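PDB 1QE0: histidine--tRNA ligase from Staphylococcus aureus, which catalyses the ATP-dependent attachment of L-histidine to tRNA(His), releasing AMP and diphosphate, and works as a homodimer of class II synthetase subunits. Local coordinates for residues 335-341 with 385-391; 390-396 with 408-414; 17-21 with 324-328. All blocks are in the same frame, centred on the assembly; numbering follows the deposited sequence.

Overall arrangement
Along the chain interaction 3 spans the greatest separation, tying helix 13-33 near the N-terminus to the loop 324-328 that follows helix 310-319 and leads into strand 332-336. Interactions 1 and 2 follow in series within the anticodon-binding domain; their centres are 11 Å apart, they share Glu390 and Leu391 of helix 388-393, and both reach the mixed sheet to which strands 332-336, 382-386, 396-400 and 406-409 belong. Interaction 3 lies 34 Å from each of them, centre to centre, with nearest atoms about 17 Å from interaction 1 and about 15 Å from interaction 2. It anchors the chain leading into strand 332-336, probably close to where the catalytic part joins the anticodon-binding domain.

Interaction 1 of 3, residues 335-341 with 385-391; sequences VTMGDQA and VIGDQEL
Val335 and Val385 lie side by side on one face of the sheet, with CB of Val335 3.8 Å from CG2 of Val385. The next parallel pair, Thr336 and Ile386, turns to the other face. Just past the strand ends the amide of Met337 gives its hydrogen to Ile386 O at 2.8 Å, nearly along the C=O axis (162° at the oxygen). The Met337 side chain, bent at chi2 and chi3, lays CG against CG1 of Val385 at 3.9 Å.

Beyond the strands the two helix starts meet. Ala341 puts CB against the Ile386 backbone and 4.0 Å from its CG2, while Leu391 brings CD2 within 3.5 Å of both Ala341 CA and Gln340 CG. The Gln340 chain runs out extended, CG anti to the backbone N (chi1 179°), and runs antiparallel to the Leu391 side chain; its amide plane stands 76° from the Asp388 carboxylate. A water joins Gln340 NE2, weakly, to Asp388 O.

Further out, helix 338-353 packs Tyr344 and Leu348 on Ile386, and Asp342 accepts a hydrogen bond from Thr336 OG1. On the opposite face Met372 of helix 368-377 touches Val335. Gly387 is the N-cap residue of helix 388-393. Adjacent parallel strands, each running straight into a helix, are characteristic of the alpha/beta anticodon-binding domain of class IIa synthetases.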
loop_
_atom_site.group_PDB
_atom_site.type_symbol
_atom_site.label_atom_id
_atom_site.label_comp_id
_atom_site.label_asym_id
_atom_site.label_seq_id
_atom_site.Cartn_x
_atom_site.Cartn_y
_atom_site.Cartn_z
ATOM N N VAL A 335 -15.760 -30.770 -4.150
ATOM C CA VAL A 335 -15.897 -31.939 -3.287
ATOM C C VAL A 335 -15.723 -33.126 -4.205
ATOM O O VAL A 335 -16.471 -33.250 -5.176
ATOM C CB VAL A 335 -17.302 -32.023 -2.730
ATOM C CG1 VAL A 335 -17.478 -33.322 -1.938
ATOM C CG2 VAL A 335 -17.602 -30.791 -1.894
ATOM N N THR A 336 -14.737 -33.982 -3.924
ATOM C CA THR A 336 -14.442 -35.162 -4.767
ATOM C C THR A 336 -14.571 -36.512 -4.065
ATOM O O THR A 336 -14.318 -36.630 -2.857
ATOM C CB THR A 336 -13.044 -35.073 -5.335
ATOM O OG1 THR A 336 -12.128 -34.760 -4.276
ATOM C CG2 THR A 336 -12.972 -33.987 -6.386
ATOM N N MET A 337 -14.947 -37.534 -4.832
ATOM C CA MET A 337 -15.121 -38.881 -4.292
ATOM C C MET A 337 -14.126 -39.828 -4.908
ATOM O O MET A 337 -14.215 -40.153 -6.087
ATOM C CB MET A 337 -16.531 -39.393 -4.575
ATOM C CG MET A 337 -17.624 -38.441 -4.148
ATOM S SD MET A 337 -17.288 -37.838 -2.515
ATOM C CE MET A 337 -18.110 -39.073 -1.576
ATOM N N GLY A 338 -13.160 -40.264 -4.123
ATOM C CA GLY A 338 -12.174 -41.185 -4.666
ATOM C C GLY A 338 -11.124 -40.578 -5.597
ATOM O O GLY A 338 -11.363 -39.525 -6.192
ATOM N N ASP A 339 -10.004 -41.292 -5.772
ATOM C CA ASP A 339 -8.853 -40.863 -6.579
ATOM C C ASP A 339 -9.078 -40.331 -7.958
ATOM O O ASP A 339 -8.542 -39.279 -8.284
ATOM C CB ASP A 339 -7.814 -41.964 -6.662
ATOM C CG ASP A 339 -7.256 -42.325 -5.310
ATOM O OD1 ASP A 339 -6.872 -41.395 -4.551
ATOM O OD2 ASP A 339 -7.221 -43.541 -5.004
ATOM N N GLN A 340 -9.834 -41.062 -8.776
ATOM C CA GLN A 340 -10.110 -40.642 -10.158
ATOM C C GLN A 340 -10.695 -39.245 -10.186
ATOM O O GLN A 340 -10.128 -38.344 -10.782
ATOM C CB GLN A 340 -11.071 -41.619 -10.852
ATOM C CG GLN A 340 -11.430 -41.235 -12.300
ATOM C CD GLN A 340 -12.355 -42.241 -13.000
ATOM O OE1 GLN A 340 -11.913 -43.006 -13.856
ATOM N NE2 GLN A 340 -13.639 -42.216 -12.661
ATOM N N ALA A 341 -11.799 -39.071 -9.467
ATOM C CA ALA A 341 -12.487 -37.800 -9.390
ATOM C C ALA A 341 -11.570 -36.766 -8.780
ATOM O O ALA A 341 -11.497 -35.638 -9.267
ATOM C CB ALA A 341 -13.737 -37.942 -8.567
ATOM N N VAL A 385 -19.785 -31.834 -6.239
ATOM C CA VAL A 385 -19.275 -33.112 -5.722
ATOM C C VAL A 385 -18.977 -33.955 -6.936
ATOM O O VAL A 385 -19.911 -34.374 -7.614
ATOM C CB VAL A 385 -20.326 -33.860 -4.890
ATOM C CG1 VAL A 385 -19.742 -35.192 -4.374
ATOM C CG2 VAL A 385 -20.827 -32.988 -3.716
ATOM N N ILE A 386 -17.695 -34.105 -7.279
ATOM C CA ILE A 386 -17.291 -34.887 -8.442
ATOM C C ILE A 386 -16.981 -36.283 -7.976
ATOM O O ILE A 386 -16.177 -36.477 -7.067
ATOM C CB ILE A 386 -16.026 -34.344 -9.129
ATOM C CG1 ILE A 386 -16.177 -32.873 -9.490
ATOM C CG2 ILE A 386 -15.783 -35.089 -10.420
ATOM C CD1 ILE A 386 -14.922 -32.290 -10.046
ATOM N N GLY A 387 -17.645 -37.242 -8.600
ATOM C CA GLY A 387 -17.465 -38.644 -8.281
ATOM C C GLY A 387 -17.379 -39.339 -9.618
ATOM O O GLY A 387 -17.598 -38.705 -10.638
ATOM N N ASP A 388 -17.191 -40.644 -9.639
ATOM C CA ASP A 388 -17.059 -41.315 -10.911
ATOM C C ASP A 388 -18.321 -41.322 -11.778
ATOM O O ASP A 388 -18.219 -41.319 -13.003
ATOM C CB ASP A 388 -16.461 -42.712 -10.727
ATOM C CG ASP A 388 -15.293 -42.751 -9.696
ATOM O OD1 ASP A 388 -15.057 -43.853 -9.126
ATOM O OD2 ASP A 388 -14.628 -41.707 -9.439
ATOM N N GLN A 389 -19.504 -41.267 -11.182
ATOM C CA GLN A 389 -20.694 -41.263 -12.019
ATOM C C GLN A 389 -20.775 -39.958 -12.784
ATOM O O GLN A 389 -21.088 -39.947 -13.967
ATOM C CB GLN A 389 -21.970 -41.533 -11.225
ATOM C CG GLN A 389 -22.113 -40.736 -9.949
ATOM C CD GLN A 389 -23.481 -40.946 -9.271
ATOM O OE1 GLN A 389 -24.489 -41.110 -9.947
ATOM N NE2 GLN A 389 -23.504 -40.950 -7.933
ATOM N N GLU A 390 -20.392 -38.869 -12.126
ATOM C CA GLU A 390 -20.391 -37.529 -12.732
ATOM C C GLU A 390 -19.284 -37.447 -13.784
ATOM O O GLU A 390 -19.402 -36.749 -14.795
ATOM C CB GLU A 390 -20.131 -36.448 -11.668
ATOM C CG GLU A 390 -21.254 -36.257 -10.649
ATOM C CD GLU A 390 -21.224 -37.245 -9.473
ATOM O OE1 GLU A 390 -20.218 -37.947 -9.269
ATOM O OE2 GLU A 390 -22.213 -37.307 -8.710
ATOM N N LEU A 391 -18.222 -38.204 -13.548
ATOM C CA LEU A 391 -17.071 -38.215 -14.425
ATOM C C LEU A 391 -17.393 -38.831 -15.759
ATOM O O LEU A 391 -16.785 -38.487 -16.756
ATOM C CB LEU A 391 -15.908 -38.947 -13.750
ATOM C CG LEU A 391 -14.555 -38.239 -13.703
ATOM C CD1 LEU A 391 -14.722 -36.740 -13.712
ATOM C CD2 LEU A 391 -13.812 -38.686 -12.474
HETATM O O HOH W 1 -15.717 -42.322 -14.534
#

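Interaction 2 of 3, residues 390-396 with 408-414; sequences ELENNKI and TIELDAL
Asn394 reaches across to the turn at 410-412 with both ends of its amide. Its CG stands anti to the backbone N (chi1 179°), which carries the group out beside Glu410 and across Asp412. OD1 receives the amide of Asp412 at 3.2 Å, in the carbonyl plane and on a lone pair. ND2 points to two carboxylates, with weak hydrogen bonds to Asp412 OD1 at 3.2 Å and Glu410 OE1 at 3.3 Å. Those acids are turned steeply against the amide, their planes 84° and 73° from it, and together the bonds are consistent with the modelled orientation of the amide, OD1 toward the backbone N-H and ND2 toward the acids. Two carboxylates beside the NH2 would probably polarise its N-H bonds. Asn394 leaves helix 388-393 with positive phi, and its carbonyl takes a weak bond from Leu411 N.

Lys395 is folded back by bends at chi2, chi3 and chi4, bringing NZ to 3.6 Å from the methyl CG2 of Thr408.

Ile396 and Ile409 form an antiparallel hydrogen-bonded pair: Ile396 N to Ile409 O is 2.8 Å, and Ile409 N to Ile396 O is 2.9 Å. Their side chains run alongside on the same face of the sheet. Leu411 crosses Ile396 at about a right angle, its CG 3.9 Å from Ile396 CG1, and sends CD1 toward the carbonyl oxygen of Glu390. Tyr344 of helix 338-353 packs against Leu411 as well.

The contact ties the end of helix 388-393 to the base of a beta hairpin, strands 396-400 and 406-409, which forms the antiparallel side of the mixed sheet in the anticodon-binding domain.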
loop_
_atom_site.group_PDB
_atom_site.type_symbol
_atom_site.label_atom_id
_atom_site.label_comp_id
_atom_site.label_asym_id
_atom_site.label_seq_id
_atom_site.Cartn_x
_atom_site.Cartn_y
_atom_site.Cartn_z
ATOM N N GLU A 390 -20.392 -38.869 -12.126
ATOM C CA GLU A 390 -20.391 -37.529 -12.732
ATOM C C GLU A 390 -19.284 -37.447 -13.784
ATOM O O GLU A 390 -19.402 -36.749 -14.795
ATOM C CB GLU A 390 -20.131 -36.448 -11.668
ATOM C CG GLU A 390 -21.254 -36.257 -10.649
ATOM C CD GLU A 390 -21.224 -37.245 -9.473
ATOM O OE1 GLU A 390 -20.218 -37.947 -9.269
ATOM O OE2 GLU A 390 -22.213 -37.307 -8.710
ATOM N N LEU A 391 -18.222 -38.204 -13.548
ATOM C CA LEU A 391 -17.071 -38.215 -14.425
ATOM C C LEU A 391 -17.393 -38.831 -15.759
ATOM O O LEU A 391 -16.785 -38.487 -16.756
ATOM C CB LEU A 391 -15.908 -38.947 -13.750
ATOM C CG LEU A 391 -14.555 -38.239 -13.703
ATOM C CD1 LEU A 391 -14.722 -36.740 -13.712
ATOM C CD2 LEU A 391 -13.812 -38.686 -12.474
ATOM N N GLU A 392 -18.365 -39.727 -15.791
ATOM C CA GLU A 392 -18.716 -40.352 -17.051
ATOM C C GLU A 392 -19.868 -39.654 -17.753
ATOM O O GLU A 392 -19.743 -39.265 -18.911
ATOM C CB GLU A 392 -18.983 -41.840 -16.861
ATOM C CG GLU A 392 -19.834 -42.167 -15.670
ATOM C CD GLU A 392 -20.067 -43.658 -15.493
ATOM O OE1 GLU A 392 -20.429 -44.072 -14.362
ATOM O OE2 GLU A 392 -19.899 -44.412 -16.480
ATOM N N ASN A 393 -20.978 -39.465 -17.052
ATOM C CA ASN A 393 -22.126 -38.783 -17.635
ATOM C C ASN A 393 -21.726 -37.384 -18.130
ATOM O O ASN A 393 -22.471 -36.776 -18.905
ATOM C CB ASN A 393 -23.240 -38.576 -16.595
ATOM C CG ASN A 393 -23.826 -39.864 -16.062
ATOM O OD1 ASN A 393 -23.787 -40.117 -14.862
ATOM N ND2 ASN A 393 -24.436 -40.650 -16.937
ATOM N N ASN A 394 -20.580 -36.871 -17.665
ATOM C CA ASN A 394 -20.102 -35.526 -17.998
ATOM C C ASN A 394 -21.190 -34.520 -17.628
ATOM O O ASN A 394 -21.652 -33.739 -18.456
ATOM C CB ASN A 394 -19.732 -35.390 -19.477
ATOM C CG ASN A 394 -19.251 -33.967 -19.854
ATOM O OD1 ASN A 394 -18.575 -33.285 -19.081
ATOM N ND2 ASN A 394 -19.614 -33.525 -21.044
ATOM N N LYS A 395 -21.601 -34.531 -16.371
ATOM C CA LYS A 395 -22.629 -33.617 -15.920
ATOM C C LYS A 395 -22.649 -33.623 -14.405
ATOM O O LYS A 395 -22.590 -34.691 -13.791
ATOM C CB LYS A 395 -23.987 -34.058 -16.449
ATOM C CG LYS A 395 -24.362 -35.430 -15.964
ATOM C CD LYS A 395 -25.566 -35.384 -15.063
ATOM C CE LYS A 395 -26.856 -35.446 -15.866
ATOM N NZ LYS A 395 -26.988 -34.350 -16.825
ATOM N N ILE A 396 -22.660 -32.429 -13.813
ATOM C CA ILE A 396 -22.713 -32.271 -12.356
ATOM C C ILE A 396 -23.796 -31.277 -11.981
ATOM O O ILE A 396 -24.297 -30.519 -12.814
ATOM C CB ILE A 396 -21.372 -31.769 -11.702
ATOM C CG1 ILE A 396 -20.598 -30.837 -12.625
ATOM C CG2 ILE A 396 -20.541 -32.908 -11.221
ATOM C CD1 ILE A 396 -21.241 -29.474 -12.776
ATOM N N THR A 408 -27.984 -28.403 -12.917
ATOM C CA THR A 408 -27.250 -29.466 -13.597
ATOM C C THR A 408 -26.653 -28.968 -14.909
ATOM O O THR A 408 -27.380 -28.446 -15.762
ATOM C CB THR A 408 -28.176 -30.624 -13.921
ATOM O OG1 THR A 408 -28.985 -30.911 -12.785
ATOM C CG2 THR A 408 -27.371 -31.850 -14.255
ATOM N N ILE A 409 -25.337 -29.108 -15.071
ATOM C CA ILE A 409 -24.681 -28.681 -16.306
ATOM C C ILE A 409 -23.690 -29.767 -16.664
ATOM O O ILE A 409 -23.472 -30.675 -15.856
ATOM C CB ILE A 409 -23.919 -27.345 -16.141
ATOM C CG1 ILE A 409 -22.772 -27.505 -15.149
ATOM C CG2 ILE A 409 -24.866 -26.239 -15.711
ATOM C CD1 ILE A 409 -21.818 -26.349 -15.180
ATOM N N GLU A 410 -23.145 -29.730 -17.882
ATOM C CA GLU A 410 -22.139 -30.723 -18.274
ATOM C C GLU A 410 -20.784 -30.331 -17.612
ATOM O O GLU A 410 -20.512 -29.137 -17.412
ATOM C CB GLU A 410 -22.019 -30.826 -19.801
ATOM C CG GLU A 410 -21.367 -29.642 -20.469
ATOM C CD GLU A 410 -21.222 -29.805 -21.990
ATOM O OE1 GLU A 410 -20.349 -30.602 -22.425
ATOM O OE2 GLU A 410 -21.973 -29.110 -22.740
ATOM N N LEU A 411 -19.948 -31.318 -17.309
ATOM C CA LEU A 411 -18.677 -31.038 -16.653
ATOM C C LEU A 411 -17.844 -30.058 -17.438
ATOM O O LEU A 411 -17.266 -29.153 -16.832
ATOM C CB LEU A 411 -17.930 -32.315 -16.303
ATOM C CG LEU A 411 -17.892 -32.607 -14.810
ATOM C CD1 LEU A 411 -17.763 -34.063 -14.598
ATOM C CD2 LEU A 411 -16.740 -31.918 -14.180
ATOM N N ASP A 412 -17.816 -30.179 -18.758
ATOM C CA ASP A 412 -17.066 -29.224 -19.568
ATOM C C ASP A 412 -17.461 -27.779 -19.307
ATOM O O ASP A 412 -16.591 -26.883 -19.214
ATOM C CB ASP A 412 -17.281 -29.473 -21.060
ATOM C CG ASP A 412 -16.477 -30.652 -21.562
ATOM O OD1 ASP A 412 -17.030 -31.743 -21.728
ATOM O OD2 ASP A 412 -15.279 -30.498 -21.785
ATOM N N ALA A 413 -18.758 -27.528 -19.228
ATOM C CA ALA A 413 -19.195 -26.170 -19.010
ATOM C C ALA A 413 -18.580 -25.559 -17.765
ATOM O O ALA A 413 -18.273 -24.383 -17.795
ATOM C CB ALA A 413 -20.685 -26.076 -18.961
ATOM N N LEU A 414 -18.263 -26.317 -16.730
ATOM C CA LEU A 414 -17.773 -25.709 -15.501
ATOM C C LEU A 414 -16.946 -24.407 -15.590
ATOM O O LEU A 414 -17.314 -23.441 -14.949
ATOM C CB LEU A 414 -17.054 -26.700 -14.635
ATOM C CG LEU A 414 -17.556 -26.791 -13.197
ATOM C CD1 LEU A 414 -17.942 -25.447 -12.691
ATOM C CD2 LEU A 414 -18.750 -27.657 -13.151
#

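Interaction 3 of 3, residues 17-21 with 324-328; sequences KKWRY and LDIEE
The Tyr21 ring has Leu324 over one face, with CB 4.2 Å from the ring centroid and 18° off its normal, a CH-pi contact offset toward the rim. The CD2 methyl of the same leucine reaches CE1 of Tyr21 at 3.5 Å, while Ile326 brings CD1 to the ring obliquely. CG of Tyr21 anti to the backbone N (chi1 178°) carries the ring off helix 13-33 toward the loop. The Arg20 guanidinium, which takes no part in the contact with the loop, has Lys17 CA of its own helix over one face, toward the rim.

Lys17 runs past Ile326, its CG 3.5 Å from the isoleucine CG2, and continues extended to Glu328. There NZ forms a salt bridge with OE1 at 3.1 Å, approaching from above the carboxylate plane, 53° out of it. Glu328 is poorly ordered, so this end is less certain. Its other oxygen, OE2, pairs with Lys36 of the second subunit, and Arg20 has a salt bridge to Glu37 of that subunit.

Apolar packing on the tyrosine and lysine stem thus holds the loop to the helix, and Glu328, shared between two lysines of different chains, would probably link this seam electrostatically to the dimer interface.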
loop_
_atom_site.group_PDB
_atom_site.type_symbol
_atom_site.label_atom_id
_atom_site.label_comp_id
_atom_site.label_asym_id
_atom_site.label_seq_id
_atom_site.Cartn_x
_atom_site.Cartn_y
_atom_site.Cartn_z
ATOM N N LYS A 17 -7.541 -7.986 4.534
ATOM C CA LYS A 17 -8.474 -7.609 3.472
ATOM C C LYS A 17 -9.062 -6.183 3.622
ATOM O O LYS A 17 -9.345 -5.522 2.605
ATOM C CB LYS A 17 -9.611 -8.636 3.355
ATOM C CG LYS A 17 -10.515 -8.724 4.583
ATOM C CD LYS A 17 -11.315 -10.019 4.599
ATOM C CE LYS A 17 -12.235 -10.074 5.797
ATOM N NZ LYS A 17 -12.835 -11.427 5.983
ATOM N N LYS A 18 -9.236 -5.735 4.876
ATOM C CA LYS A 18 -9.789 -4.419 5.223
ATOM C C LYS A 18 -8.743 -3.389 4.920
ATOM O O LYS A 18 -9.069 -2.298 4.477
ATOM C CB LYS A 18 -10.121 -4.342 6.711
ATOM C CG LYS A 18 -11.175 -5.303 7.198
ATOM C CD LYS A 18 -11.229 -5.237 8.708
ATOM C CE LYS A 18 -12.398 -6.014 9.340
ATOM N NZ LYS A 18 -12.342 -7.489 9.110
ATOM N N TRP A 19 -7.484 -3.722 5.221
ATOM C CA TRP A 19 -6.342 -2.840 4.934
ATOM C C TRP A 19 -6.198 -2.678 3.421
ATOM O O TRP A 19 -6.060 -1.561 2.929
ATOM C CB TRP A 19 -5.030 -3.422 5.462
ATOM C CG TRP A 19 -4.801 -3.175 6.874
ATOM C CD1 TRP A 19 -5.408 -3.799 7.923
ATOM C CD2 TRP A 19 -3.943 -2.185 7.438
ATOM N NE1 TRP A 19 -4.983 -3.249 9.116
ATOM C CE2 TRP A 19 -4.080 -2.257 8.841
ATOM C CE3 TRP A 19 -3.068 -1.246 6.896
ATOM C CZ2 TRP A 19 -3.378 -1.416 9.703
ATOM C CZ3 TRP A 19 -2.369 -0.412 7.757
ATOM C CH2 TRP A 19 -2.524 -0.506 9.140
ATOM N N ARG A 20 -6.224 -3.789 2.685
ATOM C CA ARG A 20 -6.085 -3.727 1.235
ATOM C C ARG A 20 -7.205 -2.966 0.583
ATOM O O ARG A 20 -6.996 -2.304 -0.426
ATOM C CB ARG A 20 -5.975 -5.101 0.614
ATOM C CG ARG A 20 -4.771 -5.858 1.111
ATOM C CD ARG A 20 -4.528 -7.030 0.224
ATOM N NE ARG A 20 -5.715 -7.866 0.129
ATOM C CZ ARG A 20 -5.850 -8.977 0.822
ATOM N NH1 ARG A 20 -6.934 -9.715 0.719
ATOM N NH2 ARG A 20 -4.867 -9.360 1.607
ATOM N N TYR A 21 -8.402 -3.067 1.141
ATOM C CA TYR A 21 -9.530 -2.321 0.596
ATOM C C TYR A 21 -9.271 -0.804 0.718
ATOM O O TYR A 21 -9.436 -0.034 -0.252
ATOM C CB TYR A 21 -10.800 -2.699 1.345
ATOM C CG TYR A 21 -11.979 -1.938 0.864
ATOM C CD1 TYR A 21 -12.350 -0.748 1.473
ATOM C CD2 TYR A 21 -12.734 -2.401 -0.189
ATOM C CE1 TYR A 21 -13.435 -0.047 1.059
ATOM C CE2 TYR A 21 -13.851 -1.681 -0.624
ATOM C CZ TYR A 21 -14.186 -0.511 0.019
ATOM O OH TYR A 21 -15.299 0.194 -0.336
ATOM N N LEU A 324 -17.203 -2.591 5.069
ATOM C CA LEU A 324 -16.602 -2.369 3.761
ATOM C C LEU A 324 -17.042 -3.468 2.823
ATOM O O LEU A 324 -17.209 -4.592 3.262
ATOM C CB LEU A 324 -15.080 -2.396 3.908
ATOM C CG LEU A 324 -14.589 -1.388 4.939
ATOM C CD1 LEU A 324 -13.200 -1.741 5.440
ATOM C CD2 LEU A 324 -14.633 0.005 4.338
ATOM N N ASP A 325 -17.198 -3.158 1.539
ATOM C CA ASP A 325 -17.615 -4.156 0.532
ATOM C C ASP A 325 -16.550 -5.229 0.272
ATOM O O ASP A 325 -16.188 -5.480 -0.882
ATOM C CB ASP A 325 -17.941 -3.478 -0.813
ATOM C CG ASP A 325 -19.349 -2.902 -0.871
ATOM O OD1 ASP A 325 -19.864 -2.454 0.183
ATOM O OD2 ASP A 325 -19.923 -2.869 -1.989
ATOM N N ILE A 326 -16.085 -5.899 1.320
ATOM C CA ILE A 326 -15.041 -6.912 1.181
ATOM C C ILE A 326 -15.678 -8.278 0.934
ATOM O O ILE A 326 -15.923 -9.029 1.884
ATOM C CB ILE A 326 -14.202 -6.962 2.453
ATOM C CG1 ILE A 326 -13.784 -5.562 2.838
ATOM C CG2 ILE A 326 -12.959 -7.742 2.230
ATOM C CD1 ILE A 326 -13.095 -4.858 1.759
ATOM N N GLU A 327 -15.877 -8.639 -0.336
ATOM C CA GLU A 327 -16.532 -9.913 -0.657
ATOM C C GLU A 327 -15.923 -11.203 -0.128
ATOM O O GLU A 327 -16.637 -12.198 -0.028
ATOM C CB GLU A 327 -16.769 -10.078 -2.165
ATOM C CG GLU A 327 -17.775 -11.204 -2.481
ATOM C CD GLU A 327 -17.987 -11.452 -3.968
ATOM O OE1 GLU A 327 -17.420 -12.445 -4.482
ATOM O OE2 GLU A 327 -18.735 -10.673 -4.612
ATOM N N GLU A 328 -14.630 -11.186 0.194
ATOM C CA GLU A 328 -13.870 -12.344 0.702
ATOM C C GLU A 328 -14.603 -13.706 0.756
ATOM O O GLU A 328 -14.817 -14.279 1.835
ATOM C CB GLU A 328 -13.287 -12.002 2.074
ATOM C CG GLU A 328 -11.804 -12.364 2.211
ATOM C CD GLU A 328 -11.552 -13.536 3.138
ATOM O OE1 GLU A 328 -11.078 -13.289 4.275
ATOM O OE2 GLU A 328 -11.843 -14.687 2.731
#